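Local coordinates for protein GCN5-related N-acetyltransferase (PDB 4IUS) that probably transfers an acyl group, such as acetyl from acetyl-coenzyme A, to an acceptor, as members of the GNAT acyltransferase family do, at residues Val59-Leu63 / Val92-Met98; Pro105-Val109 / Leu239-Ala245; Leu114-Pro120 / Leu205-Tyr209. The protein carries 1 engineered substitution. One frame throughout, in Å; residues are numbered along the deposited sequence.

Contact 1: residues Val59-Leu63 / Val92-Met98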
ATOM      1  N   VAL A  59     -11.677 -20.579  10.638  1.00 10.15           N
ATOM      2  CA  VAL A  59     -11.796 -19.701   9.474  1.00 10.63           C
ATOM      3  C   VAL A  59     -13.210 -19.654   8.858  1.00 10.31           C
ATOM      4  O   VAL A  59     -13.664 -18.578   8.490  1.00 11.01           O
ATOM      5  CB  VAL A  59     -10.679 -19.972   8.431  1.00 10.99           C
ATOM      6  CG1 VAL A  59     -10.911 -19.166   7.159  1.00 13.69           C
ATOM      7  CG2 VAL A  59      -9.302 -19.678   9.069  1.00 13.71           C
ATOM      8  N   PRO A  60     -13.921 -20.793   8.713  1.00 10.00           N
ATOM      9  CA  PRO A  60     -15.253 -20.674   8.110  1.00 10.71           C
ATOM     10  C   PRO A  60     -16.179 -19.715   8.869  1.00  9.18           C
ATOM     11  O   PRO A  60     -16.776 -18.819   8.276  1.00 10.43           O
ATOM     12  CB  PRO A  60     -15.773 -22.098   8.147  1.00 13.57           C
ATOM     13  CG  PRO A  60     -14.530 -22.925   8.058  1.00 14.73           C
ATOM     14  CD  PRO A  60     -13.485 -22.197   8.857  1.00 11.15           C
ATOM     15  N   TRP A  61     -16.261 -19.855  10.177  1.00  9.18           N
ATOM     16  CA  TRP A  61     -17.062 -18.961  11.005  1.00  8.90           C
ATOM     17  C   TRP A  61     -16.532 -17.533  10.916  1.00  8.80           C
ATOM     18  O   TRP A  61     -17.304 -16.589  10.857  1.00  8.91           O
ATOM     19  CB  TRP A  61     -17.031 -19.475  12.444  1.00  9.36           C
ATOM     20  CG  TRP A  61     -17.374 -18.418  13.448  1.00 10.13           C
ATOM     21  CD1 TRP A  61     -18.641 -17.976  13.834  1.00 10.03           C
ATOM     22  CD2 TRP A  61     -16.446 -17.556  14.111  1.00  9.51           C
ATOM     23  NE1 TRP A  61     -18.511 -16.938  14.722  1.00 10.77           N
ATOM     24  CE2 TRP A  61     -17.210 -16.642  14.898  1.00  9.57           C
ATOM     25  CE3 TRP A  61     -15.068 -17.468  14.140  1.00  9.74           C
ATOM     26  CZ2 TRP A  61     -16.606 -15.654  15.646  1.00  9.97           C
ATOM     27  CZ3 TRP A  61     -14.478 -16.487  14.895  1.00 10.43           C
ATOM     28  CH2 TRP A  61     -15.236 -15.606  15.643  1.00 10.57           C
ATOM     29  N   ALA A  62     -15.219 -17.369  10.936  1.00  8.44           N
ATOM     30  CA  ALA A  62     -14.660 -16.014  10.882  1.00  8.04           C
ATOM     31  C   ALA A  62     -15.046 -15.302   9.574  1.00  7.72           C
ATOM     32  O   ALA A  62     -15.422 -14.122   9.561  1.00  8.97           O
ATOM     33  CB  ALA A  62     -13.132 -16.086  11.040  1.00  9.30           C
ATOM     34  N   LEU A  63     -14.874 -16.000   8.473  1.00  8.96           N
ATOM     35  CA  LEU A  63     -15.191 -15.460   7.197  0.60  9.68           C
ATOM     36  C   LEU A  63     -16.683 -15.139   7.076  1.00  8.84           C
ATOM     37  O   LEU A  63     -17.038 -14.114   6.509  1.00 10.96           O
ATOM     38  CB  LEU A  63     -14.646 -16.407   6.115  0.60 10.84           C
ATOM     39  CG  LEU A  63     -14.737 -15.954   4.687  0.60  9.67           C
ATOM     40  CD1 LEU A  63     -14.027 -14.630   4.461  0.60 13.17           C
ATOM     41  CD2 LEU A  63     -14.115 -16.999   3.802  0.60 11.35           C
ATOM     42  N   VAL A  92      -6.522 -21.335   3.252  1.00  8.32           N
ATOM     43  CA  VAL A  92      -7.746 -21.669   3.994  1.00  8.32           C
ATOM     44  C   VAL A  92      -8.897 -20.739   3.531  1.00  7.97           C
ATOM     45  O   VAL A  92     -10.027 -21.158   3.365  1.00  9.31           O
ATOM     46  CB  VAL A  92      -7.528 -21.668   5.495  1.00  9.28           C
ATOM     47  CG1 VAL A  92      -8.819 -22.127   6.190  1.00 11.67           C
ATOM     48  CG2 VAL A  92      -6.359 -22.598   5.887  1.00 11.31           C
ATOM     49  N   LEU A  93      -8.598 -19.452   3.269  1.00  8.76           N
ATOM     50  CA  LEU A  93      -9.606 -18.543   2.734  1.00  8.14           C
ATOM     51  C   LEU A  93     -10.112 -18.989   1.374  1.00  8.05           C
ATOM     52  O   LEU A  93     -11.303 -18.878   1.066  1.00  9.96           O
ATOM     53  CB  LEU A  93      -9.075 -17.115   2.643  1.00  8.67           C
ATOM     54  CG  LEU A  93      -8.774 -16.428   3.950  1.00 10.48           C
ATOM     55  CD1 LEU A  93      -8.161 -15.066   3.703  1.00 12.34           C
ATOM     56  CD2 LEU A  93     -10.076 -16.288   4.739  1.00 14.78           C
ATOM     57  N   VAL A  94      -9.212 -19.495   0.528  1.00  8.45           N
ATOM     58  CA  VAL A  94      -9.605 -19.982  -0.798  1.00  8.76           C
ATOM     59  C   VAL A  94     -10.546 -21.178  -0.655  1.00  9.29           C
ATOM     60  O   VAL A  94     -11.557 -21.296  -1.335  1.00 10.97           O
ATOM     61  CB  VAL A  94      -8.384 -20.324  -1.660  1.00  7.98           C
ATOM     62  CG1 VAL A  94      -8.799 -21.032  -2.943  1.00 10.23           C
ATOM     63  CG2 VAL A  94      -7.627 -19.041  -1.996  1.00  9.83           C
ATOM     64  N   GLU A  95     -10.213 -22.073   0.254  1.00  8.77           N
ATOM     65  CA  GLU A  95     -11.032 -23.259   0.514  1.00 10.11           C
ATOM     66  C   GLU A  95     -12.470 -22.864   0.888  1.00 10.80           C
ATOM     67  O   GLU A  95     -13.424 -23.572   0.578  1.00 13.76           O
ATOM     68  CB  GLU A  95     -10.362 -24.095   1.595  1.00 12.10           C
ATOM     69  CG  GLU A  95     -11.060 -25.368   1.978  1.00 14.02           C
ATOM     70  CD  GLU A  95     -10.418 -26.030   3.203  1.00 16.71           C
ATOM     71  OE1 GLU A  95      -9.657 -25.375   3.984  1.00 19.26           O
ATOM     72  OE2 GLU A  95     -10.765 -27.205   3.461  1.00 26.47           O
ATOM     73  N   HIS A  96     -12.625 -21.737   1.558  1.00 10.27           N
ATOM     74  CA  HIS A  96     -13.922 -21.241   2.004  1.00 10.99           C
ATOM     75  C   HIS A  96     -14.460 -20.107   1.146  1.00 11.71           C
ATOM     76  O   HIS A  96     -15.269 -19.291   1.568  1.00 16.60           O
ATOM     77  CB  HIS A  96     -13.873 -20.946   3.497  1.00 12.04           C
ATOM     78  CG  HIS A  96     -13.570 -22.195   4.278  1.00 12.91           C
ATOM     79  ND1 HIS A  96     -14.457 -23.220   4.356  1.00 19.01           N
ATOM     80  CD2 HIS A  96     -12.405 -22.623   4.911  1.00 15.95           C
ATOM     81  CE1 HIS A  96     -13.869 -24.258   4.977  1.00 16.75           C
ATOM     82  NE2 HIS A  96     -12.621 -23.891   5.338  1.00 18.90           N
ATOM     83  N   GLY A  97     -14.073 -20.110  -0.128  1.00 10.97           N
ATOM     84  CA  GLY A  97     -14.774 -19.376  -1.191  1.00 13.00           C
ATOM     85  C   GLY A  97     -14.089 -18.170  -1.795  1.00 11.54           C
ATOM     86  O   GLY A  97     -14.601 -17.631  -2.756  1.00 13.30           O
HETATM   87  N   MSE A  98     -12.982 -17.727  -1.254  1.00  9.07           N
HETATM   88  CA  MSE A  98     -12.246 -16.647  -1.839  0.80  9.35           C
HETATM   89  C   MSE A  98     -11.405 -17.113  -3.020  1.00  8.69           C
HETATM   90  O   MSE A  98     -11.134 -18.315  -3.172  1.00 10.78           O
HETATM   91  CB  MSE A  98     -11.404 -15.924  -0.802  0.80  9.31           C
HETATM   92  CG  MSE A  98     -12.216 -15.415   0.363  0.80  8.63           C
HETATM   93 SE   MSE A  98     -11.347 -13.988   1.383  0.52 10.38          SE
HETATM   94  CE  MSE A  98     -11.815 -12.469   0.298  0.80  8.19           C
TER
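The first turn of helix 59-71 packs against the last turn of helix 89-95 and the chain just beyond it, with no hydrogen bond between the two. Most of the interface is apolar. V59 reaches both V92 (CB to CG1, 3.6 Å) and L93 (CG1 to CD2, 3.9 Å). One turn on, L63 points the same way, touching L93 (CD2 to CD2, 4.2 Å) and selenomethionine M98 (CD1 to SE, 4.1 Å). The one aromatic interaction is a CH-pi contact: P60 CG lies 3.5 Å from the centroid of the H96 ring, 15° off its normal, so this corner of the pyrrolidine sits over an imidazole face. L63 CD2 also lies 3.4 Å from H96 O, a carbonyl hydrogen-bonded elsewhere to R67. Helix 89-95 ends through M98 N to L93 O (3.1 Å) and G97 N to V94 O (3.0 Å), with G97 at positive phi. This is a Schellman C-cap, its glycine in the C-prime position, which turns the chain from the helix towards strand 99-109.

Contact 2: residues Pro105-Val109 / Leu239-Ala245; sequences PLLAV and LGYEPKA
Strand 105-109 runs antiparallel to 242-245 with a strong twist: the short axes approach to 4.4 Å and their directions differ by 118°. A108 and E242 form a hydrogen-bonded pair (A108 N to E242 O, 2.8 Å; E242 N to A108 O, 3.0 Å). L107 and P243 follow as a non-hydrogen-bonded pair, CA atoms 4.2 Å apart, a position where proline's missing NH costs nothing. Between L107 and L106 the register slips by one. L106 O accepts from both K244 N (2.9 Å) and A245 N (3.3 Å), while L106 N donates to A245 O (2.9 Å). This is a classic beta bulge, with K244 and A245 both opposite L106 and K244 at phi/psi -133/-17.

Side chains fit across both faces. On one, L106 CB meets A245 CB at 4.1 Å. On the other, L107 (mt) lays CD2 on P243 CB, 3.8 Å, and sets CB 4.0 Å from Y241 CD1. V109 fits against both Y241 and G240: with chi1 at p, its CG1 sits over a face of the Y241 ring, 3.7 Å from the centroid, a CH-pi contact, the tyrosine having chi1 -83° and chi2 -91°. V109 CG2 drops to 3.5 Å from G240 O, into room left by G240, whose positive phi (102°) also calls for glycine.

The strand pair belongs to the mixed sheet of the GNAT fold. Strand 222-225 flanks 105-109 on its other edge, helix 202-216 covers V109, T211 of that helix is hydrogen-bonded to the Y241 hydroxyl, and helix 6-19 packs on L106 and A245.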
ATOM      1  N   PRO A 105       4.803  -8.876  -5.065  1.00  9.10           N
ATOM      2  CA  PRO A 105       5.936  -8.840  -4.172  1.00  9.09           C
ATOM      3  C   PRO A 105       5.929  -7.582  -3.332  1.00  9.09           C
ATOM      4  O   PRO A 105       5.565  -6.505  -3.833  1.00 10.52           O
ATOM      5  CB  PRO A 105       7.125  -8.891  -5.140  1.00 11.56           C
ATOM      6  CG  PRO A 105       6.593  -8.185  -6.357  1.00 11.85           C
ATOM      7  CD  PRO A 105       5.151  -8.569  -6.432  1.00 11.13           C
ATOM      8  N   LEU A 106       6.413  -7.697  -2.111  1.00  8.64           N
ATOM      9  CA  LEU A 106       6.639  -6.551  -1.266  1.00  8.86           C
ATOM     10  C   LEU A 106       8.142  -6.314  -1.213  1.00  7.93           C
ATOM     11  O   LEU A 106       8.906  -7.178  -0.775  1.00 10.27           O
ATOM     12  CB  LEU A 106       6.099  -6.746   0.148  1.00 11.73           C
ATOM     13  CG  LEU A 106       4.610  -7.002   0.285  1.00 14.44           C
ATOM     14  CD1 LEU A 106       4.245  -6.798   1.758  1.00 18.56           C
ATOM     15  CD2 LEU A 106       3.792  -6.084  -0.633  1.00 16.33           C
ATOM     16  N   LEU A 107       8.539  -5.149  -1.699  1.00  7.42           N
ATOM     17  CA  LEU A 107       9.922  -4.710  -1.738  1.00  8.20           C
ATOM     18  C   LEU A 107      10.140  -3.723  -0.605  1.00  8.43           C
ATOM     19  O   LEU A 107       9.240  -2.964  -0.263  1.00 10.74           O
ATOM     20  CB  LEU A 107      10.261  -4.027  -3.044  1.00  9.85           C
ATOM     21  CG  LEU A 107       9.887  -4.728  -4.386  1.00 11.72           C
ATOM     22  CD1 LEU A 107      10.406  -3.930  -5.597  1.00 14.86           C
ATOM     23  CD2 LEU A 107      10.236  -6.177  -4.464  1.00 13.03           C
ATOM     24  N   ALA A 108      11.290  -3.765   0.038  1.00  8.43           N
ATOM     25  CA  ALA A 108      11.531  -2.911   1.194  1.00  7.94           C
ATOM     26  C   ALA A 108      12.935  -2.327   1.195  1.00  8.19           C
ATOM     27  O   ALA A 108      13.846  -2.900   0.597  1.00  9.32           O
ATOM     28  CB  ALA A 108      11.225  -3.612   2.529  1.00 10.95           C
ATOM     29  N   VAL A 109      13.102  -1.232   1.921  1.00  8.54           N
ATOM     30  CA  VAL A 109      14.404  -0.589   2.036  1.00  9.44           C
ATOM     31  C   VAL A 109      14.462   0.126   3.401  1.00  9.70           C
ATOM     32  O   VAL A 109      13.451   0.588   3.960  1.00  9.67           O
ATOM     33  CB  VAL A 109      14.669   0.429   0.882  1.00  9.55           C
ATOM     34  CG1 VAL A 109      13.781   1.697   1.004  1.00 10.83           C
ATOM     35  CG2 VAL A 109      16.155   0.807   0.821  1.00 11.57           C
ATOM     36  N   LEU A 239      17.354   1.696  -6.430  1.00 13.20           N
ATOM     37  CA  LEU A 239      17.141   2.570  -5.309  1.00 12.44           C
ATOM     38  C   LEU A 239      17.477   1.953  -3.950  1.00 10.45           C
ATOM     39  O   LEU A 239      17.393   2.612  -2.910  1.00 12.51           O
ATOM     40  CB  LEU A 239      15.665   2.994  -5.273  1.00 10.51           C
ATOM     41  CG  LEU A 239      15.082   3.527  -6.601  1.00 13.04           C
ATOM     42  CD1 LEU A 239      13.650   3.995  -6.355  1.00 14.53           C
ATOM     43  CD2 LEU A 239      15.922   4.621  -7.191  1.00 13.90           C
ATOM     44  N   GLY A 240      17.823   0.650  -3.956  1.00 11.65           N
ATOM     45  CA  GLY A 240      18.108  -0.096  -2.753  1.00 12.31           C
ATOM     46  C   GLY A 240      16.975  -0.998  -2.288  1.00 11.57           C
ATOM     47  O   GLY A 240      17.166  -1.732  -1.332  1.00 12.02           O
ATOM     48  N   TYR A 241      15.809  -0.935  -2.914  1.00 10.99           N
ATOM     49  CA  TYR A 241      14.710  -1.814  -2.524  1.00 10.03           C
ATOM     50  C   TYR A 241      15.030  -3.250  -2.910  1.00 10.60           C
ATOM     51  O   TYR A 241      15.575  -3.515  -3.994  1.00 13.07           O
ATOM     52  CB  TYR A 241      13.432  -1.383  -3.251  1.00  9.83           C
ATOM     53  CG  TYR A 241      12.656  -0.237  -2.610  1.00  9.50           C
ATOM     54  CD1 TYR A 241      11.681  -0.484  -1.700  1.00  9.63           C
ATOM     55  CD2 TYR A 241      12.885   1.074  -2.979  1.00  9.95           C
ATOM     56  CE1 TYR A 241      11.004   0.539  -1.089  1.00  9.07           C
ATOM     57  CE2 TYR A 241      12.174   2.115  -2.398  1.00 10.71           C
ATOM     58  CZ  TYR A 241      11.235   1.854  -1.460  1.00  9.00           C
ATOM     59  OH  TYR A 241      10.480   2.827  -0.837  1.00  9.51           O
ATOM     60  N   GLU A 242      14.611  -4.162  -2.054  0.60  9.00           N
ATOM     61  CA  GLU A 242      14.794  -5.588  -2.287  0.60  9.74           C
ATOM     62  C   GLU A 242      13.515  -6.319  -1.923  0.60  8.38           C
ATOM     63  O   GLU A 242      12.821  -5.927  -0.996  0.60  9.02           O
ATOM     64  CB  GLU A 242      15.911  -6.146  -1.415  0.60 11.36           C
ATOM     65  CG  GLU A 242      17.277  -5.557  -1.660  0.60 14.92           C
ATOM     66  CD  GLU A 242      18.250  -6.169  -0.689  0.60 17.32           C
ATOM     67  OE1 GLU A 242      18.489  -7.372  -0.847  0.60 17.51           O
ATOM     68  OE2 GLU A 242      18.726  -5.476   0.259  0.60 24.10           O
ATOM     69  N   PRO A 243      13.261  -7.433  -2.615  1.00  8.16           N
ATOM     70  CA  PRO A 243      12.084  -8.249  -2.236  1.00  8.73           C
ATOM     71  C   PRO A 243      12.239  -8.836  -0.856  1.00  8.78           C
ATOM     72  O   PRO A 243      13.286  -9.415  -0.559  1.00  9.92           O
ATOM     73  CB  PRO A 243      12.016  -9.324  -3.318  1.00 10.85           C
ATOM     74  CG  PRO A 243      13.352  -9.350  -3.878  1.00 12.27           C
ATOM     75  CD  PRO A 243      13.992  -8.009  -3.748  1.00  9.70           C
ATOM     76  N   LYS A 244      11.222  -8.709  -0.014  1.00  8.74           N
ATOM     77  CA  LYS A 244      11.278  -9.176   1.356  1.00  8.87           C
ATOM     78  C   LYS A 244      10.051  -9.987   1.790  1.00  9.69           C
ATOM     79  O   LYS A 244      10.123 -10.673   2.805  1.00 10.79           O
ATOM     80  CB  LYS A 244      11.468  -7.997   2.306  1.00 10.09           C
ATOM     81  CG  LYS A 244      12.854  -7.364   2.230  1.00 11.23           C
ATOM     82  CD  LYS A 244      13.946  -8.255   2.818  1.00 14.80           C
ATOM     83  CE  LYS A 244      15.313  -7.706   2.674  1.00 15.36           C
ATOM     84  NZ  LYS A 244      16.186  -8.734   3.291  1.00 16.52           N
ATOM     85  N   ALA A 245       8.938  -9.909   1.074  1.00  7.81           N
ATOM     86  CA  ALA A 245       7.723 -10.625   1.471  1.00  8.25           C
ATOM     87  C   ALA A 245       6.826 -10.779   0.275  1.00  8.51           C
ATOM     88  O   ALA A 245       7.065 -10.224  -0.796  1.00  9.06           O
ATOM     89  CB  ALA A 245       7.013  -9.906   2.642  1.00 10.63           C
TER

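Contact 3: residues Leu114-Pro120 / Leu205-Tyr209; sequences LLVPEFP and LATAY
An extended linker, 114-120, runs obliquely along helix 202-216 at L205-Y209, in the opposite sense, held by side-chain packing without a hydrogen bond between the segments. Its residues keep phi between -121° and -64° and psi between 119° and 167°, so the chain passes without a turn. V116 sits nearest A208 (CA to CA, 5.3 Å), and P117 nearest L205 (6.6 Å).

L205, in the mt rotamer, is the main knob. Its CD1 stands over a face of the F119 ring, 3.9 Å from the centroid and 6° off the normal, a CH-pi contact, with CD1 also 3.9 Å from P120 CD. Its CD2 is 3.7 Å from P117 CB and 3.8 Å from F119 CE1. F119, with chi1 -81° and chi2 44°, turns a ring face to the leucine.

One turn later the small A208 lets the linker come close: its CB is 3.8 Å from P117 CD, 4.1 Å from V116 CG2 (chi1 t) and 3.9 Å from L115 O, a carbonyl with no polar partner in the model. L114, in the tp rotamer, sets CD2 3.9 Å from A208 O.

L239 packs on both P117 and A208. In the GNAT fold a helix like 202-216 follows the loop that binds the coenzyme A pyrophosphate; here the linker to strand 123-127 runs along its flank, F119 also reaching I166 and A125.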
ATOM      1  N   LEU A 114      19.047   3.276   1.074  1.00 13.59           N
ATOM      2  CA  LEU A 114      18.364   4.018   0.020  1.00 12.77           C
ATOM      3  C   LEU A 114      19.391   4.783  -0.836  1.00 13.14           C
ATOM      4  O   LEU A 114      20.334   5.398  -0.315  1.00 16.20           O
ATOM      5  CB  LEU A 114      17.401   5.033   0.615  1.00 13.32           C
ATOM      6  CG  LEU A 114      16.623   5.906  -0.394  1.00 13.07           C
ATOM      7  CD1 LEU A 114      15.688   5.070  -1.262  1.00 13.78           C
ATOM      8  CD2 LEU A 114      15.903   6.991   0.392  1.00 13.33           C
ATOM      9  N   LEU A 115      19.193   4.731  -2.152  1.00 13.60           N
ATOM     10  CA  LEU A 115      20.004   5.449  -3.145  1.00 15.67           C
ATOM     11  C   LEU A 115      19.064   6.358  -3.921  1.00 16.91           C
ATOM     12  O   LEU A 115      18.059   5.888  -4.465  1.00 17.93           O
ATOM     13  CB  LEU A 115      20.733   4.465  -4.095  1.00 19.08           C
ATOM     14  CG  LEU A 115      21.600   3.360  -3.442  1.00 28.44           C
ATOM     15  CD1 LEU A 115      22.023   2.220  -4.390  1.00 34.86           C
ATOM     16  CD2 LEU A 115      22.835   3.981  -2.800  1.00 37.01           C
ATOM     17  N   VAL A 116      19.297   7.672  -3.861  1.00 14.93           N
ATOM     18  CA  VAL A 116      18.568   8.609  -4.695  1.00 14.33           C
ATOM     19  C   VAL A 116      19.433   8.861  -5.928  1.00 14.53           C
ATOM     20  O   VAL A 116      20.539   9.393  -5.788  1.00 17.13           O
ATOM     21  CB  VAL A 116      18.215   9.917  -3.960  1.00 14.49           C
ATOM     22  CG1 VAL A 116      17.449  10.844  -4.897  1.00 14.94           C
ATOM     23  CG2 VAL A 116      17.418   9.628  -2.681  1.00 17.05           C
ATOM     24  N   PRO A 117      18.938   8.527  -7.133  1.00 12.47           N
ATOM     25  CA  PRO A 117      19.720   8.748  -8.331  1.00 13.81           C
ATOM     26  C   PRO A 117      20.015  10.211  -8.604  1.00 13.89           C
ATOM     27  O   PRO A 117      19.334  11.097  -8.093  1.00 12.19           O
ATOM     28  CB  PRO A 117      18.831   8.198  -9.450  1.00 16.10           C
ATOM     29  CG  PRO A 117      17.866   7.275  -8.768  1.00 15.33           C
ATOM     30  CD  PRO A 117      17.627   7.911  -7.444  1.00 13.20           C
ATOM     31  N   GLU A 118      21.000  10.467  -9.436  1.00 13.82           N
ATOM     32  CA  GLU A 118      21.238  11.820  -9.916  1.00 13.34           C
ATOM     33  C   GLU A 118      20.051  12.287 -10.741  1.00 12.33           C
ATOM     34  O   GLU A 118      19.480  11.523 -11.520  1.00 15.86           O
ATOM     35  CB  GLU A 118      22.521  11.813 -10.774  1.00 19.36           C
ATOM     36  CG  GLU A 118      22.863  13.127 -11.459  1.00 20.12           C
ATOM     37  CD  GLU A 118      24.197  13.154 -12.189  1.00 30.01           C
ATOM     38  OE1 GLU A 118      24.888  12.113 -12.249  1.00 40.78           O
ATOM     39  OE2 GLU A 118      24.549  14.258 -12.687  1.00 41.94           O
ATOM     40  N   PHE A 119      19.702  13.561 -10.588  1.00 10.95           N
ATOM     41  CA  PHE A 119      18.602  14.151 -11.339  1.00 11.99           C
ATOM     42  C   PHE A 119      19.127  14.691 -12.680  1.00 12.78           C
ATOM     43  O   PHE A 119      20.148  15.400 -12.685  1.00 16.59           O
ATOM     44  CB  PHE A 119      17.981  15.300 -10.542  1.00 12.37           C
ATOM     45  CG  PHE A 119      16.999  14.868  -9.469  1.00 10.85           C
ATOM     46  CD1 PHE A 119      17.240  13.812  -8.613  1.00 11.69           C
ATOM     47  CD2 PHE A 119      15.785  15.485  -9.413  1.00 10.62           C
ATOM     48  CE1 PHE A 119      16.294  13.466  -7.670  1.00 12.14           C
ATOM     49  CE2 PHE A 119      14.830  15.121  -8.491  1.00 11.81           C
ATOM     50  CZ  PHE A 119      15.089  14.125  -7.624  1.00 10.35           C
ATOM     51  N   PRO A 120      18.447  14.383 -13.814  1.00 13.65           N
ATOM     52  CA  PRO A 120      18.847  14.951 -15.087  1.00 17.39           C
ATOM     53  C   PRO A 120      18.675  16.469 -15.130  1.00 14.50           C
ATOM     54  O   PRO A 120      18.008  17.058 -14.289  1.00 13.70           O
ATOM     55  CB  PRO A 120      17.921  14.282 -16.092  1.00 22.73           C
ATOM     56  CG  PRO A 120      17.314  13.144 -15.404  1.00 22.95           C
ATOM     57  CD  PRO A 120      17.336  13.433 -13.953  1.00 14.15           C
ATOM     58  N   LEU A 205      12.810   8.473  -9.670  1.00 10.02           N
ATOM     59  CA  LEU A 205      13.207   9.654  -8.866  1.00 10.50           C
ATOM     60  C   LEU A 205      12.161   9.984  -7.834  1.00  8.78           C
ATOM     61  O   LEU A 205      12.460  10.288  -6.678  1.00  8.79           O
ATOM     62  CB  LEU A 205      13.490  10.890  -9.729  1.00 11.89           C
ATOM     63  CG  LEU A 205      14.668  10.815 -10.682  1.00 12.92           C
ATOM     64  CD1 LEU A 205      14.771  12.178 -11.358  1.00 15.43           C
ATOM     65  CD2 LEU A 205      15.972  10.426 -10.010  1.00 16.25           C
ATOM     66  N   ALA A 206      10.897   9.942  -8.254  1.00  8.22           N
ATOM     67  CA  ALA A 206       9.797  10.261  -7.357  1.00  8.34           C
ATOM     68  C   ALA A 206       9.762   9.290  -6.178  1.00  7.24           C
ATOM     69  O   ALA A 206       9.623   9.658  -5.014  1.00  7.70           O
ATOM     70  CB  ALA A 206       8.471  10.284  -8.108  1.00  9.26           C
ATOM     71  N   THR A 207       9.880   8.009  -6.520  1.00  8.57           N
ATOM     72  CA  THR A 207       9.882   6.944  -5.501  1.00  8.50           C
ATOM     73  C   THR A 207      11.016   7.157  -4.517  1.00  7.86           C
ATOM     74  O   THR A 207      10.822   7.105  -3.301  1.00  9.07           O
ATOM     75  CB  THR A 207      10.017   5.563  -6.149  1.00  9.68           C
ATOM     76  OG1 THR A 207       8.940   5.357  -7.074  1.00 11.12           O
ATOM     77  CG2 THR A 207       9.979   4.458  -5.116  1.00 11.09           C
ATOM     78  N   ALA A 208      12.210   7.435  -5.023  1.00  8.90           N
ATOM     79  CA  ALA A 208      13.394   7.613  -4.191  1.00 10.01           C
ATOM     80  C   ALA A 208      13.247   8.816  -3.278  1.00  9.12           C
ATOM     81  O   ALA A 208      13.542   8.767  -2.095  1.00  9.57           O
ATOM     82  CB  ALA A 208      14.644   7.700  -5.069  1.00 11.37           C
ATOM     83  N   TYR A 209      12.762   9.927  -3.839  1.00  8.67           N
ATOM     84  CA  TYR A 209      12.641  11.162  -3.075  1.00  9.07           C
ATOM     85  C   TYR A 209      11.535  11.081  -2.043  1.00  8.43           C
ATOM     86  O   TYR A 209      11.705  11.539  -0.925  1.00  8.87           O
ATOM     87  CB  TYR A 209      12.437  12.371  -4.035  1.00  9.41           C
ATOM     88  CG  TYR A 209      12.518  13.701  -3.345  1.00  9.85           C
ATOM     89  CD1 TYR A 209      13.727  14.178  -2.843  1.00 10.40           C
ATOM     90  CD2 TYR A 209      11.389  14.504  -3.222  1.00 11.27           C
ATOM     91  CE1 TYR A 209      13.760  15.384  -2.195  1.00 12.22           C
ATOM     92  CE2 TYR A 209      11.448  15.718  -2.570  1.00 12.49           C
ATOM     93  CZ  TYR A 209      12.653  16.141  -2.047  1.00 12.95           C
ATOM     94  OH  TYR A 209      12.723  17.384  -1.402  1.00 17.47           O
TER

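All three contacts are partly buried, but contact 2 lies nearest the middle, its centre about 13 Å from the centre of the chain, against about 20 and 24 Å for the centres of contacts 3 and 1. Contacts 1 and 3 occupy opposite sides of the chain's centre, about 42 Å apart between contact centres. None of contact 1's seven touching residues is exposed; three of nine are in contact 3. Strand 99-109 follows the helix of contact 1 and supplies one strand of contact 2, while helix 202-216 covers V109 in contact 2 and carries 205-209 of contact 3. Each contact includes one CH-pi contact, but only contact 2 has hydrogen bonds between its segments. Contacts 2 and 3 join directly: L239 O lies 2.9 Å from L115 N, a probable hydrogen bond.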